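Local coordinates for Sn-glycerol-3-phosphate ABC transporter substrate-binding protein UspB (Mycobacterium tuberculosis, PDB 4MFI), which serves as the substrate-binding subunit of an ABC transporter, with specificity for glycerophosphocholine, and probably delivers it to the membrane-embedded part of the transporter, at residues Asp127-Leu135 against Tyr345-Val353; Trp215-Trp225 against Arg379-Phe387. One frame throughout, in Å; residues are numbered along the deposited sequence.

Interaction 1 (Asp127-Leu135 against Tyr345-Val353); sequences DTTDYVDSL and YLPVRKSAV
Asp-130 and Arg-349 meet at about a right angle, carboxylate and guanidinium planes 82° apart, and NE and NH2 of the guanidinium both go to one oxygen, Asp-130 OD2. Arg-349 NE lies 2.7 Å from Asp-130 OD2 and comes from above the carboxylate plane, while NH2 uses the anti lone pair of the same atom. Ser-351 OG is a third donor to Asp-130 OD2, 2.6 Å away on the syn side, and Ser-351 N takes OD1, so the carboxylate is fixed in rotation as well as in place. Bends at chi2 and chi3 of Arg-349 (-72° and -71°) fold its chain back over Tyr-131. Arg-349 CD sits 3.5 Å above the centroid of the Tyr-131 ring, almost on its normal, a CH-pi contact. Lys-350 does the reverse: extended beyond CG, it reaches across the turn to place NZ 2.9 Å from Thr-129 O and 2.8 Å from Asp-133 OD1, the latter a salt bridge. Its ammonium thus ties the 3-10 turn 128-130 to the start of helix 133-137. Between these side chains the backbones form a single bridge, with Lys-350 N bonded to Asp-130 O and Val-132 N to Val-348 O (2.9 Å). On the apolar side, Val-348 CG2 lies against Tyr-131 CE2, and Leu-135 CD1 packs on Val-348 at about a right angle. Tyr-131 OH is hydrogen-bonded to Thr-331 OG1. The contact joins the lead-in to helix 133-137 to the loop after helix 333-343; Pro-333 of that helix backs Asp-130 and Arg-349, and strand 144-160 packs against Tyr-131 and Leu-135.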
loop_
_atom_site.group_PDB
_atom_site.type_symbol
_atom_site.label_atom_id
_atom_site.label_comp_id
_atom_site.label_asym_id
_atom_site.label_seq_id
_atom_site.Cartn_x
_atom_site.Cartn_y
_atom_site.Cartn_z
ATOM N N ASP A 127 -8.751 6.710 -19.737
ATOM C CA ASP A 127 -7.487 7.419 -19.924
ATOM C C ASP A 127 -6.420 6.809 -19.009
ATOM O O ASP A 127 -6.059 7.375 -17.978
ATOM C CB ASP A 127 -7.672 8.911 -19.638
ATOM C CG ASP A 127 -6.462 9.741 -20.028
ATOM O OD1 ASP A 127 -5.522 9.188 -20.640
ATOM O OD2 ASP A 127 -6.458 10.954 -19.729
ATOM N N THR A 128 -5.922 5.642 -19.402
ATOM C CA THR A 128 -5.016 4.871 -18.552
ATOM C C THR A 128 -3.684 5.565 -18.290
ATOM O O THR A 128 -3.090 5.380 -17.225
ATOM C CB THR A 128 -4.751 3.479 -19.130
ATOM O OG1 THR A 128 -4.247 3.610 -20.465
ATOM C CG2 THR A 128 -6.037 2.662 -19.141
ATOM N N THR A 129 -3.212 6.370 -19.239
ATOM C CA THR A 129 -1.949 7.076 -19.027
ATOM C C THR A 129 -2.065 8.179 -17.974
ATOM O O THR A 129 -1.050 8.681 -17.493
ATOM C CB THR A 129 -1.362 7.660 -20.326
ATOM O OG1 THR A 129 -2.219 8.692 -20.822
ATOM C CG2 THR A 129 -1.218 6.580 -21.375
ATOM N N ASP A 130 -3.292 8.547 -17.607
ATOM C CA ASP A 130 -3.493 9.529 -16.537
ATOM C C ASP A 130 -3.596 8.899 -15.144
ATOM O O ASP A 130 -3.746 9.609 -14.152
ATOM C CB ASP A 130 -4.722 10.410 -16.801
ATOM C CG ASP A 130 -4.800 11.610 -15.851
ATOM O OD1 ASP A 130 -3.782 12.322 -15.676
ATOM O OD2 ASP A 130 -5.879 11.835 -15.261
ATOM N N TYR A 131 -3.534 7.574 -15.050
ATOM C CA TYR A 131 -3.386 6.956 -13.734
ATOM C C TYR A 131 -1.926 7.024 -13.326
ATOM O O TYR A 131 -1.037 6.838 -14.165
ATOM C CB TYR A 131 -3.887 5.505 -13.728
ATOM C CG TYR A 131 -5.393 5.413 -13.742
ATOM C CD1 TYR A 131 -6.107 5.558 -14.928
ATOM C CD2 TYR A 131 -6.105 5.230 -12.566
ATOM C CE1 TYR A 131 -7.481 5.498 -14.940
ATOM C CE2 TYR A 131 -7.483 5.170 -12.566
ATOM C CZ TYR A 131 -8.165 5.300 -13.758
ATOM O OH TYR A 131 -9.537 5.242 -13.773
ATOM N N VAL A 132 -1.684 7.311 -12.046
ATOM C CA VAL A 132 -0.334 7.286 -11.483
ATOM C C VAL A 132 0.319 5.975 -11.918
ATOM O O VAL A 132 -0.281 4.907 -11.785
ATOM C CB VAL A 132 -0.376 7.406 -9.945
ATOM C CG1 VAL A 132 1.002 7.185 -9.331
ATOM C CG2 VAL A 132 -0.940 8.774 -9.536
ATOM N N ASP A 133 1.524 6.060 -12.473
ATOM C CA ASP A 133 2.122 4.916 -13.159
ATOM C C ASP A 133 2.196 3.676 -12.286
ATOM O O ASP A 133 1.741 2.596 -12.694
ATOM C CB ASP A 133 3.523 5.247 -13.691
ATOM C CG ASP A 133 3.502 6.179 -14.888
ATOM O OD1 ASP A 133 2.419 6.391 -15.467
ATOM O OD2 ASP A 133 4.587 6.684 -15.266
ATOM N N SER A 134 2.753 3.821 -11.084
ATOM C CA SER A 134 2.938 2.663 -10.215
ATOM C C SER A 134 1.601 2.098 -9.765
ATOM O O SER A 134 1.457 0.885 -9.629
ATOM C CB SER A 134 3.808 3.002 -8.997
ATOM O OG SER A 134 3.142 3.927 -8.156
ATOM N N LEU A 135 0.621 2.973 -9.544
ATOM C CA LEU A 135 -0.658 2.531 -8.984
ATOM C C LEU A 135 -1.438 1.663 -9.963
ATOM O O LEU A 135 -2.143 0.743 -9.553
ATOM C CB LEU A 135 -1.503 3.715 -8.509
ATOM C CG LEU A 135 -0.902 4.546 -7.369
ATOM C CD1 LEU A 135 -1.871 5.652 -6.948
ATOM C CD2 LEU A 135 -0.528 3.671 -6.179
ATOM N N TYR A 345 -6.739 8.568 1.706
ATOM C CA TYR A 345 -6.087 7.822 0.634
ATOM C C TYR A 345 -5.577 8.808 -0.411
ATOM O O TYR A 345 -5.956 9.980 -0.401
ATOM C CB TYR A 345 -7.024 6.765 0.029
ATOM C CG TYR A 345 -7.280 5.647 1.002
ATOM C CD1 TYR A 345 -6.277 4.737 1.315
ATOM C CD2 TYR A 345 -8.507 5.516 1.640
ATOM C CE1 TYR A 345 -6.491 3.725 2.230
ATOM C CE2 TYR A 345 -8.727 4.503 2.553
ATOM C CZ TYR A 345 -7.718 3.614 2.847
ATOM O OH TYR A 345 -7.934 2.607 3.760
ATOM N N LEU A 346 -4.706 8.344 -1.296
ATOM C CA LEU A 346 -4.028 9.229 -2.236
ATOM C C LEU A 346 -4.764 9.283 -3.575
ATOM O O LEU A 346 -5.295 8.272 -4.031
ATOM C CB LEU A 346 -2.587 8.749 -2.437
ATOM C CG LEU A 346 -1.782 8.635 -1.139
ATOM C CD1 LEU A 346 -0.390 8.072 -1.387
ATOM C CD2 LEU A 346 -1.706 9.986 -0.443
ATOM N N PRO A 347 -4.799 10.463 -4.219
ATOM C CA PRO A 347 -5.432 10.541 -5.542
ATOM C C PRO A 347 -4.726 9.612 -6.527
ATOM O O PRO A 347 -3.490 9.588 -6.563
ATOM C CB PRO A 347 -5.238 12.013 -5.946
ATOM C CG PRO A 347 -4.982 12.743 -4.656
ATOM C CD PRO A 347 -4.273 11.762 -3.772
ATOM N N VAL A 348 -5.493 8.857 -7.314
ATOM C CA VAL A 348 -4.894 7.838 -8.173
ATOM C C VAL A 348 -4.650 8.325 -9.602
ATOM O O VAL A 348 -4.124 7.576 -10.430
ATOM C CB VAL A 348 -5.733 6.539 -8.188
ATOM C CG1 VAL A 348 -6.004 6.063 -6.759
ATOM C CG2 VAL A 348 -7.051 6.736 -8.943
ATOM N N ARG A 349 -5.024 9.577 -9.878
ATOM C CA ARG A 349 -4.862 10.167 -11.203
ATOM C C ARG A 349 -3.831 11.276 -11.167
ATOM O O ARG A 349 -3.857 12.119 -10.260
ATOM C CB ARG A 349 -6.192 10.750 -11.703
ATOM C CG ARG A 349 -7.295 9.714 -11.905
ATOM C CD ARG A 349 -7.024 8.839 -13.122
ATOM N NE ARG A 349 -7.210 9.615 -14.338
ATOM C CZ ARG A 349 -8.272 9.527 -15.132
ATOM N NH1 ARG A 349 -9.252 8.671 -14.858
ATOM N NH2 ARG A 349 -8.349 10.299 -16.201
ATOM N N LYS A 350 -2.942 11.290 -12.159
ATOM C CA LYS A 350 -1.920 12.329 -12.255
ATOM C C LYS A 350 -2.546 13.718 -12.309
ATOM O O LYS A 350 -2.102 14.637 -11.617
ATOM C CB LYS A 350 -1.053 12.110 -13.498
ATOM C CG LYS A 350 -0.316 10.780 -13.509
ATOM C CD LYS A 350 0.416 10.602 -14.831
ATOM C CE LYS A 350 1.126 9.261 -14.896
ATOM N NZ LYS A 350 1.605 8.976 -16.275
ATOM N N SER A 351 -3.591 13.864 -13.117
ATOM C CA SER A 351 -4.214 15.166 -13.331
ATOM C C SER A 351 -5.115 15.617 -12.187
ATOM O O SER A 351 -5.728 16.686 -12.275
ATOM C CB SER A 351 -5.026 15.165 -14.625
ATOM O OG SER A 351 -6.170 14.342 -14.492
ATOM N N ALA A 352 -5.219 14.825 -11.122
ATOM C CA ALA A 352 -6.008 15.273 -9.980
ATOM C C ALA A 352 -5.367 16.498 -9.316
ATOM O O ALA A 352 -6.052 17.263 -8.634
ATOM C CB ALA A 352 -6.260 14.138 -8.984
ATOM N N VAL A 353 -4.067 16.703 -9.550
ATOM C CA VAL A 353 -3.373 17.892 -9.044
ATOM C C VAL A 353 -3.925 19.173 -9.661
ATOM O O VAL A 353 -3.767 20.249 -9.091
ATOM C CB VAL A 353 -1.829 17.842 -9.270
ATOM C CG1 VAL A 353 -1.257 16.538 -8.760
ATOM C CG2 VAL A 353 -1.474 18.024 -10.739
HETATM O O HOH W 1 -10.798 7.962 -17.898
HETATM O O HOH W 2 4.830 8.657 -17.076
#

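Interaction 2 (Trp215-Trp225 against Arg379-Phe387); sequences WAFGGAYSDKW and RTQDYARVF
The guanidinium of Arg-379 lies flat on the indole of Trp-215, planes only 9° apart, and the whole side chain follows the ring. Arg-379 CZ stands 3.5 Å over the centroid of the five-membered ring of Trp-215, a cation-pi contact, while CD makes a CH-pi contact with the six-membered ring. Having CG anti to the backbone N (chi1 168°) and staying straight out to NE lets the arginine run along this face. NH1 and NH2 go to water: one water links NH1 to Trp-215 O, another links NH2 to Gly-219 O. At the indole edge, Trp-215 NE1 donates in the ring plane to Asp-382 OD1 at 2.9 Å, on the syn side. Asp-382 OD2 accepts from Tyr-221 N at 2.8 Å, from above the carboxylate plane. One buried aspartate therefore holds both the end of helix 211-216 and the chain leading into strand 222-223. Ser-222 OG then accepts from Ala-384 N at 3.0 Å, in the first turn of helix 383-386. A water joins Ser-222 OG, Lys-224 O and Tyr-383 N.

Farther on, Tyr-383 turns its edge to the face of Trp-225, centroids 4.8 Å apart and planes at 70°. Lys-224 CA lies over one face of the tyrosine and Phe-387 CD2 over the opposite one, both toward the rim. Phe-387 also touches Trp-225, with Phe-387 CD2 3.7 Å from Trp-225 CH2, completing an aromatic cluster. Phe-387 continues this packing by stacking on Phe-106 of helix 104-110. The contact thus sets short helix 383-386 against the end of helix 211-216 and the 222-227 hairpin, while helix 391-405 packs on Tyr-221 through Ile-395 and Leu-399.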
loop_
_atom_site.group_PDB
_atom_site.type_symbol
_atom_site.label_atom_id
_atom_site.label_comp_id
_atom_site.label_asym_id
_atom_site.label_seq_id
_atom_site.Cartn_x
_atom_site.Cartn_y
_atom_site.Cartn_z
ATOM N N TRP A 215 15.129 -2.146 -0.713
ATOM C CA TRP A 215 15.396 -1.665 -2.067
ATOM C C TRP A 215 16.486 -0.582 -2.108
ATOM O O TRP A 215 17.318 -0.568 -3.019
ATOM C CB TRP A 215 14.121 -1.092 -2.679
ATOM C CG TRP A 215 13.067 -2.101 -3.026
ATOM C CD1 TRP A 215 13.242 -3.430 -3.328
ATOM C CD2 TRP A 215 11.664 -1.847 -3.125
ATOM N NE1 TRP A 215 12.022 -4.010 -3.609
ATOM C CE2 TRP A 215 11.041 -3.055 -3.497
ATOM C CE3 TRP A 215 10.872 -0.706 -2.937
ATOM C CZ2 TRP A 215 9.664 -3.154 -3.679
ATOM C CZ3 TRP A 215 9.508 -0.805 -3.121
ATOM C CH2 TRP A 215 8.918 -2.017 -3.493
ATOM N N ALA A 216 16.457 0.341 -1.146
ATOM C CA ALA A 216 17.421 1.437 -1.114
ATOM C C ALA A 216 18.857 0.932 -0.991
ATOM O O ALA A 216 19.799 1.566 -1.483
ATOM C CB ALA A 216 17.094 2.393 0.029
ATOM N N PHE A 217 19.009 -0.217 -0.340
ATOM C CA PHE A 217 20.316 -0.840 -0.134
ATOM C C PHE A 217 20.649 -1.865 -1.220
ATOM O O PHE A 217 21.684 -2.529 -1.152
ATOM C CB PHE A 217 20.377 -1.487 1.258
ATOM C CG PHE A 217 20.685 -0.518 2.372
ATOM C CD1 PHE A 217 21.892 0.173 2.385
ATOM C CD2 PHE A 217 19.790 -0.317 3.421
ATOM C CE1 PHE A 217 22.203 1.053 3.415
ATOM C CE2 PHE A 217 20.094 0.568 4.466
ATOM C CZ PHE A 217 21.301 1.253 4.459
ATOM N N GLY A 218 19.782 -1.979 -2.227
ATOM C CA GLY A 218 20.015 -2.884 -3.339
ATOM C C GLY A 218 19.488 -4.287 -3.116
ATOM O O GLY A 218 19.729 -5.174 -3.934
ATOM N N GLY A 219 18.778 -4.494 -2.010
ATOM C CA GLY A 219 18.167 -5.777 -1.722
ATOM C C GLY A 219 16.766 -5.904 -2.291
ATOM O O GLY A 219 16.211 -4.951 -2.850
ATOM N N ALA A 220 16.181 -7.089 -2.130
ATOM C CA ALA A 220 14.783 -7.324 -2.474
ATOM C C ALA A 220 14.381 -8.642 -1.855
ATOM O O ALA A 220 15.228 -9.500 -1.599
ATOM C CB ALA A 220 14.604 -7.383 -3.979
ATOM N N TYR A 221 13.088 -8.827 -1.614
ATOM C CA TYR A 221 12.611 -10.142 -1.193
ATOM C C TYR A 221 12.682 -11.118 -2.363
ATOM O O TYR A 221 12.903 -12.322 -2.181
ATOM C CB TYR A 221 11.164 -10.064 -0.716
ATOM C CG TYR A 221 10.898 -9.099 0.411
ATOM C CD1 TYR A 221 11.832 -8.881 1.423
ATOM C CD2 TYR A 221 9.683 -8.423 0.485
ATOM C CE1 TYR A 221 11.565 -7.998 2.466
ATOM C CE2 TYR A 221 9.415 -7.532 1.514
ATOM C CZ TYR A 221 10.354 -7.336 2.511
ATOM O OH TYR A 221 10.102 -6.464 3.548
ATOM N N SER A 222 12.450 -10.597 -3.562
ATOM C CA SER A 222 12.472 -11.398 -4.778
ATOM C C SER A 222 12.698 -10.484 -5.971
ATOM O O SER A 222 12.456 -9.275 -5.895
ATOM C CB SER A 222 11.166 -12.188 -4.946
ATOM O OG SER A 222 10.035 -11.329 -4.992
ATOM N N ASP A 223 13.191 -11.080 -7.050
ATOM C CA ASP A 223 13.320 -10.443 -8.350
ATOM C C ASP A 223 12.408 -11.267 -9.252
ATOM O O ASP A 223 12.745 -12.393 -9.645
ATOM C CB ASP A 223 14.769 -10.529 -8.820
ATOM C CG ASP A 223 15.015 -9.795 -10.120
ATOM O OD1 ASP A 223 14.065 -9.195 -10.670
ATOM O OD2 ASP A 223 16.179 -9.813 -10.585
ATOM N N LYS A 224 11.233 -10.719 -9.547
ATOM C CA LYS A 224 10.148 -11.502 -10.143
ATOM C C LYS A 224 9.902 -12.762 -9.294
ATOM O O LYS A 224 9.702 -12.642 -8.086
ATOM C CB LYS A 224 10.437 -11.816 -11.612
ATOM C CG LYS A 224 10.840 -10.587 -12.414
ATOM C CD LYS A 224 9.765 -9.523 -12.381
ATOM C CE LYS A 224 10.223 -8.270 -13.120
ATOM N NZ LYS A 224 10.720 -8.590 -14.489
ATOM N N TRP A 225 9.935 -13.950 -9.897
ATOM C CA TRP A 225 9.659 -15.185 -9.154
ATOM C C TRP A 225 10.863 -15.786 -8.438
ATOM O O TRP A 225 10.743 -16.811 -7.760
ATOM C CB TRP A 225 9.056 -16.251 -10.070
ATOM C CG TRP A 225 7.752 -15.855 -10.655
ATOM C CD1 TRP A 225 7.469 -15.666 -11.980
ATOM C CD2 TRP A 225 6.535 -15.591 -9.942
ATOM N NE1 TRP A 225 6.150 -15.304 -12.133
ATOM C CE2 TRP A 225 5.557 -15.245 -10.897
ATOM C CE3 TRP A 225 6.183 -15.592 -8.588
ATOM C CZ2 TRP A 225 4.246 -14.922 -10.541
ATOM C CZ3 TRP A 225 4.883 -15.274 -8.235
ATOM C CH2 TRP A 225 3.930 -14.941 -9.208
ATOM N N ARG A 379 7.567 2.270 -6.374
ATOM C CA ARG A 379 7.947 1.058 -7.087
ATOM C C ARG A 379 6.922 -0.015 -6.733
ATOM O O ARG A 379 6.460 -0.077 -5.587
ATOM C CB ARG A 379 9.366 0.641 -6.627
ATOM C CG ARG A 379 9.867 -0.758 -7.029
ATOM C CD ARG A 379 11.365 -0.927 -6.705
ATOM N NE ARG A 379 11.796 -2.326 -6.794
ATOM C CZ ARG A 379 13.052 -2.747 -6.674
ATOM N NH1 ARG A 379 14.045 -1.882 -6.494
ATOM N NH2 ARG A 379 13.321 -4.045 -6.756
ATOM N N THR A 380 6.553 -0.845 -7.707
ATOM C CA THR A 380 5.660 -1.977 -7.436
ATOM C C THR A 380 6.324 -2.978 -6.488
ATOM O O THR A 380 7.559 -3.096 -6.431
ATOM C CB THR A 380 5.198 -2.679 -8.725
ATOM O OG1 THR A 380 6.346 -3.112 -9.456
ATOM C CG2 THR A 380 4.367 -1.727 -9.602
ATOM N N GLN A 381 5.502 -3.676 -5.719
ATOM C CA GLN A 381 6.009 -4.522 -4.648
ATOM C C GLN A 381 6.643 -5.826 -5.124
ATOM O O GLN A 381 6.341 -6.324 -6.207
ATOM C CB GLN A 381 4.894 -4.839 -3.661
ATOM C CG GLN A 381 4.339 -3.624 -2.948
ATOM C CD GLN A 381 3.431 -4.021 -1.815
ATOM O OE1 GLN A 381 3.889 -4.600 -0.821
ATOM N NE2 GLN A 381 2.131 -3.750 -1.962
ATOM N N ASP A 382 7.519 -6.378 -4.293
ATOM C CA ASP A 382 8.150 -7.662 -4.606
ATOM C C ASP A 382 7.109 -8.777 -4.669
ATOM O O ASP A 382 6.195 -8.837 -3.843
ATOM C CB ASP A 382 9.207 -8.008 -3.559
ATOM C CG ASP A 382 10.404 -7.083 -3.586
ATOM O OD1 ASP A 382 10.647 -6.383 -4.600
ATOM O OD2 ASP A 382 11.125 -7.083 -2.569
ATOM N N TYR A 383 7.252 -9.662 -5.655
ATOM C CA TYR A 383 6.297 -10.765 -5.827
ATOM C C TYR A 383 6.217 -11.614 -4.559
ATOM O O TYR A 383 5.147 -12.128 -4.212
ATOM C CB TYR A 383 6.685 -11.676 -6.998
ATOM C CG TYR A 383 6.528 -11.125 -8.401
ATOM C CD1 TYR A 383 6.398 -9.756 -8.661
ATOM C CD2 TYR A 383 6.551 -11.990 -9.487
ATOM C CE1 TYR A 383 6.274 -9.284 -9.969
ATOM C CE2 TYR A 383 6.433 -11.533 -10.780
ATOM C CZ TYR A 383 6.297 -10.184 -11.029
ATOM O OH TYR A 383 6.180 -9.755 -12.339
ATOM N N ALA A 384 7.338 -11.761 -3.852
ATOM C CA ALA A 384 7.343 -12.593 -2.648
ATOM C C ALA A 384 6.409 -12.064 -1.555
ATOM O O ALA A 384 5.935 -12.840 -0.719
ATOM C CB ALA A 384 8.759 -12.766 -2.107
ATOM N N ARG A 385 6.141 -10.759 -1.561
ATOM C CA ARG A 385 5.192 -10.189 -0.603
ATOM C C ARG A 385 3.743 -10.263 -1.088
ATOM O O ARG A 385 2.845 -10.632 -0.325
ATOM C CB ARG A 385 5.551 -8.741 -0.215
ATOM C CG ARG A 385 4.630 -8.222 0.887
ATOM C CD ARG A 385 4.926 -6.788 1.379
ATOM N NE ARG A 385 3.974 -6.539 2.461
ATOM C CZ ARG A 385 2.712 -6.173 2.263
ATOM N NH1 ARG A 385 2.277 -5.907 1.038
ATOM N NH2 ARG A 385 1.882 -6.058 3.289
ATOM N N VAL A 386 3.507 -9.921 -2.349
ATOM C CA VAL A 386 2.127 -9.743 -2.821
ATOM C C VAL A 386 1.509 -10.865 -3.652
ATOM O O VAL A 386 0.283 -10.944 -3.742
ATOM C CB VAL A 386 1.941 -8.404 -3.589
ATOM C CG1 VAL A 386 2.057 -7.212 -2.629
ATOM C CG2 VAL A 386 2.922 -8.295 -4.773
ATOM N N PHE A 387 2.336 -11.712 -4.265
ATOM C CA PHE A 387 1.827 -12.793 -5.129
ATOM C C PHE A 387 2.009 -14.180 -4.523
ATOM O O PHE A 387 1.392 -15.144 -4.971
ATOM C CB PHE A 387 2.534 -12.790 -6.489
ATOM C CG PHE A 387 2.248 -11.583 -7.355
ATOM C CD1 PHE A 387 1.267 -10.650 -7.018
ATOM C CD2 PHE A 387 2.959 -11.400 -8.531
ATOM C CE1 PHE A 387 1.014 -9.550 -7.838
ATOM C CE2 PHE A 387 2.702 -10.314 -9.357
ATOM C CZ PHE A 387 1.729 -9.384 -9.004
HETATM O O HOH W 3 16.947 -1.911 -5.381
HETATM O O HOH W 4 16.295 -4.093 -5.497
HETATM O O HOH W 5 9.590 -9.753 -7.222
HETATM O O HOH W 6 12.418 -6.706 -7.016
#

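Overall arrangement
The two contacts lie with their centres about 22 Å apart, and their segments alternate along the chain: 127-135, 215-225, 345-353, then 379-387. Interaction 1 sits beside the large mixed sheet, against strand 144-160, whereas interaction 2 gathers the helices 211-216, 383-386 and 391-405 with the small 222-227 hairpin. They touch lightly where Ser-134 O packs on Thr-380 CG2, and Ser-134 OG is hydrogen-bonded to Thr-378, just before the second segment of interaction 2. Helices 356-364 and 366-374 carry the chain from 345-353 to 379-387. Both contacts join segments far apart in sequence, consistent with the two-lobed periplasmic-binding-protein fold, whose chain passes between lobes more than once.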